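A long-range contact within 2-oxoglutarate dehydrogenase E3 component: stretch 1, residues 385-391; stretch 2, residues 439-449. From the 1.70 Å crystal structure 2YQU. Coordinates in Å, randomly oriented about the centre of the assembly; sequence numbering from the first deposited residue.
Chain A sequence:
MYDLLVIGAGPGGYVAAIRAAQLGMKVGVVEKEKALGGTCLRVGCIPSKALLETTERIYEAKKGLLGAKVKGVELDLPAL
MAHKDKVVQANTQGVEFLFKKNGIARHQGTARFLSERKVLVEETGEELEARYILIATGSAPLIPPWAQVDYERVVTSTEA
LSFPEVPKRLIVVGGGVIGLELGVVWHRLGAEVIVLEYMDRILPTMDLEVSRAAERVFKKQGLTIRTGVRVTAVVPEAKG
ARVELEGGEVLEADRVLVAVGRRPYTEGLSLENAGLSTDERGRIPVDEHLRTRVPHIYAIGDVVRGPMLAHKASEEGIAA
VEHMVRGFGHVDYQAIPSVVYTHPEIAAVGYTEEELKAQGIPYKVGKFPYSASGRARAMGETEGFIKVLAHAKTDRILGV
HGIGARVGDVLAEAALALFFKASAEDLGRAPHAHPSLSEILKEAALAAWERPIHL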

ATOM      1  N   PHE A 385       9.335 -11.285   1.324  1.00 15.52           N
ATOM      2  CA  PHE A 385       9.834 -11.048  -0.024  1.00 15.36           C
ATOM      3  C   PHE A 385       8.673 -10.828  -0.978  1.00 14.62           C
ATOM      4  O   PHE A 385       7.526 -11.122  -0.658  1.00 14.65           O
ATOM      5  N   ILE A 386       8.983 -10.284  -2.146  1.00 14.47           N
ATOM      6  CA  ILE A 386       8.062 -10.320  -3.280  1.00 14.33           C
ATOM      7  C   ILE A 386       8.781 -10.965  -4.459  1.00 14.22           C
ATOM      8  O   ILE A 386       9.964 -10.729  -4.683  1.00 14.10           O
ATOM      9  N   LYS A 387       8.037 -11.779  -5.195  1.00 14.43           N
ATOM     10  CA  LYS A 387       8.531 -12.559  -6.303  1.00 15.02           C
ATOM     11  C   LYS A 387       7.673 -12.240  -7.527  1.00 15.05           C
ATOM     12  O   LYS A 387       6.443 -12.284  -7.458  1.00 15.93           O
ATOM     13  N   VAL A 388       8.324 -11.891  -8.629  1.00 14.90           N
ATOM     14  CA  VAL A 388       7.670 -11.685  -9.913  1.00 14.90           C
ATOM     15  C   VAL A 388       8.036 -12.832 -10.860  1.00 15.08           C
ATOM     16  O   VAL A 388       9.203 -13.172 -11.018  1.00 14.79           O
ATOM     17  N   LEU A 389       7.023 -13.426 -11.476  1.00 15.08           N
ATOM     18  CA  LEU A 389       7.217 -14.467 -12.476  1.00 14.94           C
ATOM     19  C   LEU A 389       6.934 -13.853 -13.839  1.00 15.22           C
ATOM     20  O   LEU A 389       5.871 -13.305 -14.042  1.00 14.87           O
ATOM     21  N   ALA A 390       7.888 -13.924 -14.761  1.00 15.36           N
ATOM     22  CA  ALA A 390       7.706 -13.343 -16.095  1.00 15.77           C
ATOM     23  C   ALA A 390       8.016 -14.354 -17.193  1.00 16.13           C
ATOM     24  O   ALA A 390       8.889 -15.200 -17.038  1.00 16.46           O
ATOM     25  N   HIS A 391       7.313 -14.254 -18.314  1.00 16.70           N
ATOM     26  CA  HIS A 391       7.507 -15.194 -19.404  1.00 17.40           C
ATOM     27  C   HIS A 391       8.948 -15.087 -19.916  1.00 17.62           C
ATOM     28  O   HIS A 391       9.459 -13.990 -20.118  1.00 17.61           O
ATOM     29  N   GLU A 439       8.852  -0.152  -3.716  1.00 13.21           N
ATOM     30  CA  GLU A 439      10.154  -0.382  -4.314  1.00 13.05           C
ATOM     31  C   GLU A 439      10.586  -1.861  -4.258  1.00 13.23           C
ATOM     32  O   GLU A 439      11.431  -2.275  -5.039  1.00 13.97           O
ATOM     33  N   ILE A 440      10.037  -2.637  -3.323  1.00 13.36           N
ATOM     34  CA  ILE A 440      10.301  -4.080  -3.276  1.00 12.58           C
ATOM     35  C   ILE A 440       9.735  -4.751  -4.532  1.00 12.97           C
ATOM     36  O   ILE A 440      10.372  -5.613  -5.133  1.00 12.45           O
ATOM     37  N   LEU A 441       8.520  -4.362  -4.909  1.00 13.10           N
ATOM     38  CA  LEU A 441       7.912  -4.849  -6.138  1.00 13.50           C
ATOM     39  C   LEU A 441       8.707  -4.410  -7.364  1.00 14.07           C
ATOM     40  O   LEU A 441       8.940  -5.215  -8.268  1.00 14.13           O
ATOM     41  N   LYS A 442       9.127  -3.144  -7.380  1.00 14.45           N
ATOM     42  CA  LYS A 442       9.923  -2.591  -8.475  1.00 15.24           C
ATOM     43  C   LYS A 442      11.172  -3.433  -8.714  1.00 15.12           C
ATOM     44  O   LYS A 442      11.439  -3.835  -9.844  1.00 14.99           O
ATOM     45  N   GLU A 443      11.928  -3.695  -7.646  1.00 15.00           N
ATOM     46  CA  GLU A 443      13.189  -4.420  -7.758  1.00 14.71           C
ATOM     47  C   GLU A 443      12.953  -5.885  -8.109  1.00 14.04           C
ATOM     48  O   GLU A 443      13.711  -6.459  -8.882  1.00 13.77           O
ATOM     49  N   ALA A 444      11.887  -6.486  -7.566  1.00 13.80           N
ATOM     50  CA  ALA A 444      11.522  -7.858  -7.923  1.00 13.51           C
ATOM     51  C   ALA A 444      11.239  -7.947  -9.422  1.00 13.37           C
ATOM     52  O   ALA A 444      11.653  -8.898 -10.082  1.00 13.19           O
ATOM     53  N   ALA A 445      10.551  -6.937  -9.954  1.00 13.49           N
ATOM     54  CA  ALA A 445      10.183  -6.902 -11.363  1.00 13.61           C
ATOM     55  C   ALA A 445      11.420  -6.760 -12.234  1.00 13.75           C
ATOM     56  O   ALA A 445      11.536  -7.448 -13.231  1.00 14.22           O
ATOM     57  N   LEU A 446      12.323  -5.855 -11.856  1.00 14.45           N
ATOM     58  CA  LEU A 446      13.599  -5.688 -12.554  1.00 14.72           C
ATOM     59  C   LEU A 446      14.409  -6.972 -12.566  1.00 15.28           C
ATOM     60  O   LEU A 446      15.033  -7.301 -13.567  1.00 15.34           O
ATOM     61  N   ALA A 447      14.426  -7.663 -11.429  1.00 15.10           N
ATOM     62  CA  ALA A 447      15.138  -8.930 -11.287  1.00 15.79           C
ATOM     63  C   ALA A 447      14.577 -10.014 -12.201  1.00 16.07           C
ATOM     64  O   ALA A 447      15.316 -10.865 -12.679  1.00 17.10           O
ATOM     65  N   ALA A 448      13.267  -9.997 -12.425  1.00 16.61           N
ATOM     66  CA  ALA A 448      12.630 -10.953 -13.323  1.00 16.76           C
ATOM     67  C   ALA A 448      12.972 -10.599 -14.767  1.00 17.36           C
ATOM     68  O   ALA A 448      13.248 -11.478 -15.580  1.00 17.34           O
ATOM     69  N   TRP A 449      12.975  -9.304 -15.068  1.00 18.04           N
ATOM     70  CA  TRP A 449      13.269  -8.813 -16.411  1.00 18.99           C
ATOM     71  C   TRP A 449      14.703  -9.162 -16.794  1.00 19.39           C
ATOM     72  O   TRP A 449      14.953  -9.841 -17.787  1.00 18.81           O
TER

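Much of the helix face that meets this strand is alanine, and the axes of strand 385-391 and helix 439-449 come within 7.1 Å of each other, crossing at -37°. No hydrogen bond joins the two stretches; the contact is apolar packing. Because side chains alternate along a strand, Ile-386, Val-388 and Ala-390 point toward the helix, while Phe-385, Lys-387 and Leu-389 point away.

Ile-386, with chi1 m and chi2 t, extends its CD1 to 3.7 Å from CG2 of Ile-440, itself m and t, and sets its CG2 4.0 Å from CD1 of Leu-441. Leu-441 leaves the helix sideways, but its t, p rotamer also brings CD1 within 4.0 Å of Val-388 CG2. Long, branched side chains thus fill the space at this end.

Farther along, methyl groups suffice. Ala-444 CB lies 3.5 Å from the backbone O of Ile-386 and 3.8 Å from Val-388 CG2. Val-388, chi1 t, also places CG2 3.7 Å from the backbone N of Ala-445, whose CB, pointing sideways, lies 4.3 Å from the same CG2. Val-388 CG1 lies 3.8 Å from Ala-448 CB, which also sits 4.2 Å from Ala-390 CB. The polar ends of Lys-387, Glu-439 and Glu-443 find hydrogen-bond partners elsewhere in the structure.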

ATOM      1  CB  PHE A 385      10.663 -12.247  -0.511  1.00 15.18           C
ATOM      2  CG  PHE A 385       9.856 -13.519  -0.671  1.00 15.46           C
ATOM      3  CD1 PHE A 385       9.198 -13.798  -1.869  1.00 16.57           C
ATOM      4  CD2 PHE A 385       9.770 -14.436   0.369  1.00 15.85           C
ATOM      5  CE1 PHE A 385       8.454 -14.969  -2.018  1.00 17.10           C
ATOM      6  CE2 PHE A 385       9.030 -15.612   0.226  1.00 15.89           C
ATOM      7  CZ  PHE A 385       8.375 -15.877  -0.969  1.00 16.22           C
ATOM      8  CB  ILE A 386       7.542  -8.905  -3.649  1.00 13.80           C
ATOM      9  CG1 ILE A 386       6.682  -8.342  -2.513  1.00 13.51           C
ATOM     10  CG2 ILE A 386       6.719  -8.955  -4.952  1.00 14.18           C
ATOM     11  CD1 ILE A 386       6.294  -6.888  -2.690  1.00 14.06           C
ATOM     12  CB  LYS A 387       8.445 -14.039  -5.919  1.00 15.31           C
ATOM     13  CG  LYS A 387       8.548 -15.025  -7.038  1.00 16.75           C
ATOM     14  CD  LYS A 387       8.864 -16.424  -6.521  1.00 15.70           C
ATOM     15  CE  LYS A 387       7.605 -17.209  -6.148  1.00 15.90           C
ATOM     16  NZ  LYS A 387       7.918 -18.629  -5.755  1.00 15.97           N
ATOM     17  CB  VAL A 388       8.067 -10.330 -10.533  1.00 15.06           C
ATOM     18  CG1 VAL A 388       7.539 -10.197 -11.978  1.00 14.51           C
ATOM     19  CG2 VAL A 388       7.575  -9.177  -9.663  1.00 14.84           C
ATOM     20  CB  LEU A 389       6.265 -15.629 -12.208  1.00 14.98           C
ATOM     21  CG  LEU A 389       6.302 -16.161 -10.772  1.00 15.25           C
ATOM     22  CD1 LEU A 389       5.363 -17.326 -10.594  1.00 15.58           C
ATOM     23  CD2 LEU A 389       7.722 -16.553 -10.393  1.00 14.84           C
ATOM     24  CB  ALA A 390       8.586 -12.124 -16.255  1.00 15.77           C
ATOM     25  CB  HIS A 391       6.505 -14.921 -20.524  1.00 17.86           C
ATOM     26  CG  HIS A 391       6.341 -16.066 -21.468  1.00 18.78           C
ATOM     27  ND1 HIS A 391       7.252 -16.337 -22.466  1.00 19.52           N
ATOM     28  CD2 HIS A 391       5.391 -17.026 -21.553  1.00 19.74           C
ATOM     29  CE1 HIS A 391       6.863 -17.409 -23.134  1.00 19.64           C
ATOM     30  NE2 HIS A 391       5.735 -17.846 -22.600  1.00 19.24           N
ATOM     31  CB  GLU A 439      11.212   0.475  -3.636  1.00 12.81           C
ATOM     32  CG  GLU A 439      11.012   1.973  -3.795  1.00 12.39           C
ATOM     33  CD  GLU A 439      12.032   2.747  -2.994  1.00 14.87           C
ATOM     34  OE1 GLU A 439      12.960   3.294  -3.618  1.00 16.04           O
ATOM     35  OE2 GLU A 439      11.923   2.770  -1.746  1.00 13.24           O
ATOM     36  CB  ILE A 440       9.714  -4.712  -1.996  1.00 12.46           C
ATOM     37  CG1 ILE A 440      10.347  -4.074  -0.751  1.00 11.95           C
ATOM     38  CG2 ILE A 440       9.898  -6.246  -1.994  1.00 11.91           C
ATOM     39  CD1 ILE A 440       9.617  -4.391   0.526  1.00 12.30           C
ATOM     40  CB  LEU A 441       6.469  -4.360  -6.250  1.00 13.61           C
ATOM     41  CG  LEU A 441       5.731  -4.731  -7.541  1.00 13.94           C
ATOM     42  CD1 LEU A 441       5.628  -6.249  -7.694  1.00 13.44           C
ATOM     43  CD2 LEU A 441       4.370  -4.095  -7.528  1.00 14.60           C
ATOM     44  CB  LYS A 442      10.340  -1.155  -8.165  1.00 15.54           C
ATOM     45  CG  LYS A 442      11.150  -0.474  -9.262  1.00 17.25           C
ATOM     46  CD  LYS A 442      11.807   0.787  -8.732  1.00 19.90           C
ATOM     47  CE  LYS A 442      12.685   1.439  -9.772  1.00 22.63           C
ATOM     48  NZ  LYS A 442      13.680   2.348  -9.145  1.00 24.47           N
ATOM     49  CB  GLU A 443      14.028  -4.287  -6.476  1.00 15.05           C
ATOM     50  CG  GLU A 443      14.495  -2.874  -6.143  1.00 16.30           C
ATOM     51  CD  GLU A 443      15.692  -2.394  -6.955  1.00 18.33           C
ATOM     52  OE1 GLU A 443      16.414  -3.224  -7.532  1.00 19.64           O
ATOM     53  OE2 GLU A 443      15.908  -1.167  -7.028  1.00 20.82           O
ATOM     54  CB  ALA A 444      10.305  -8.322  -7.132  1.00 13.83           C
ATOM     55  CB  ALA A 445       9.216  -5.785 -11.641  1.00 13.57           C
ATOM     56  CB  LEU A 446      14.451  -4.599 -11.898  1.00 14.78           C
ATOM     57  CG  LEU A 446      14.028  -3.148 -12.133  1.00 15.82           C
ATOM     58  CD1 LEU A 446      14.893  -2.226 -11.306  1.00 16.95           C
ATOM     59  CD2 LEU A 446      14.101  -2.772 -13.608  1.00 15.86           C
ATOM     60  CB  ALA A 447      15.111  -9.398  -9.823  1.00 15.24           C
ATOM     61  CB  ALA A 448      11.104 -10.957 -13.113  1.00 16.78           C
ATOM     62  CB  TRP A 449      13.081  -7.296 -16.467  1.00 19.35           C
ATOM     63  CG  TRP A 449      13.685  -6.648 -17.678  1.00 21.03           C
ATOM     64  CD1 TRP A 449      13.591  -7.082 -18.964  1.00 22.88           C
ATOM     65  CD2 TRP A 449      14.466  -5.444 -17.719  1.00 24.59           C
ATOM     66  NE1 TRP A 449      14.259  -6.225 -19.806  1.00 23.39           N
ATOM     67  CE2 TRP A 449      14.812  -5.213 -19.069  1.00 25.18           C
ATOM     68  CE3 TRP A 449      14.912  -4.535 -16.753  1.00 26.48           C
ATOM     69  CZ2 TRP A 449      15.576  -4.109 -19.479  1.00 25.98           C
ATOM     70  CZ3 TRP A 449      15.683  -3.433 -17.162  1.00 26.85           C
ATOM     71  CH2 TRP A 449      16.001  -3.237 -18.513  1.00 27.33           C
TER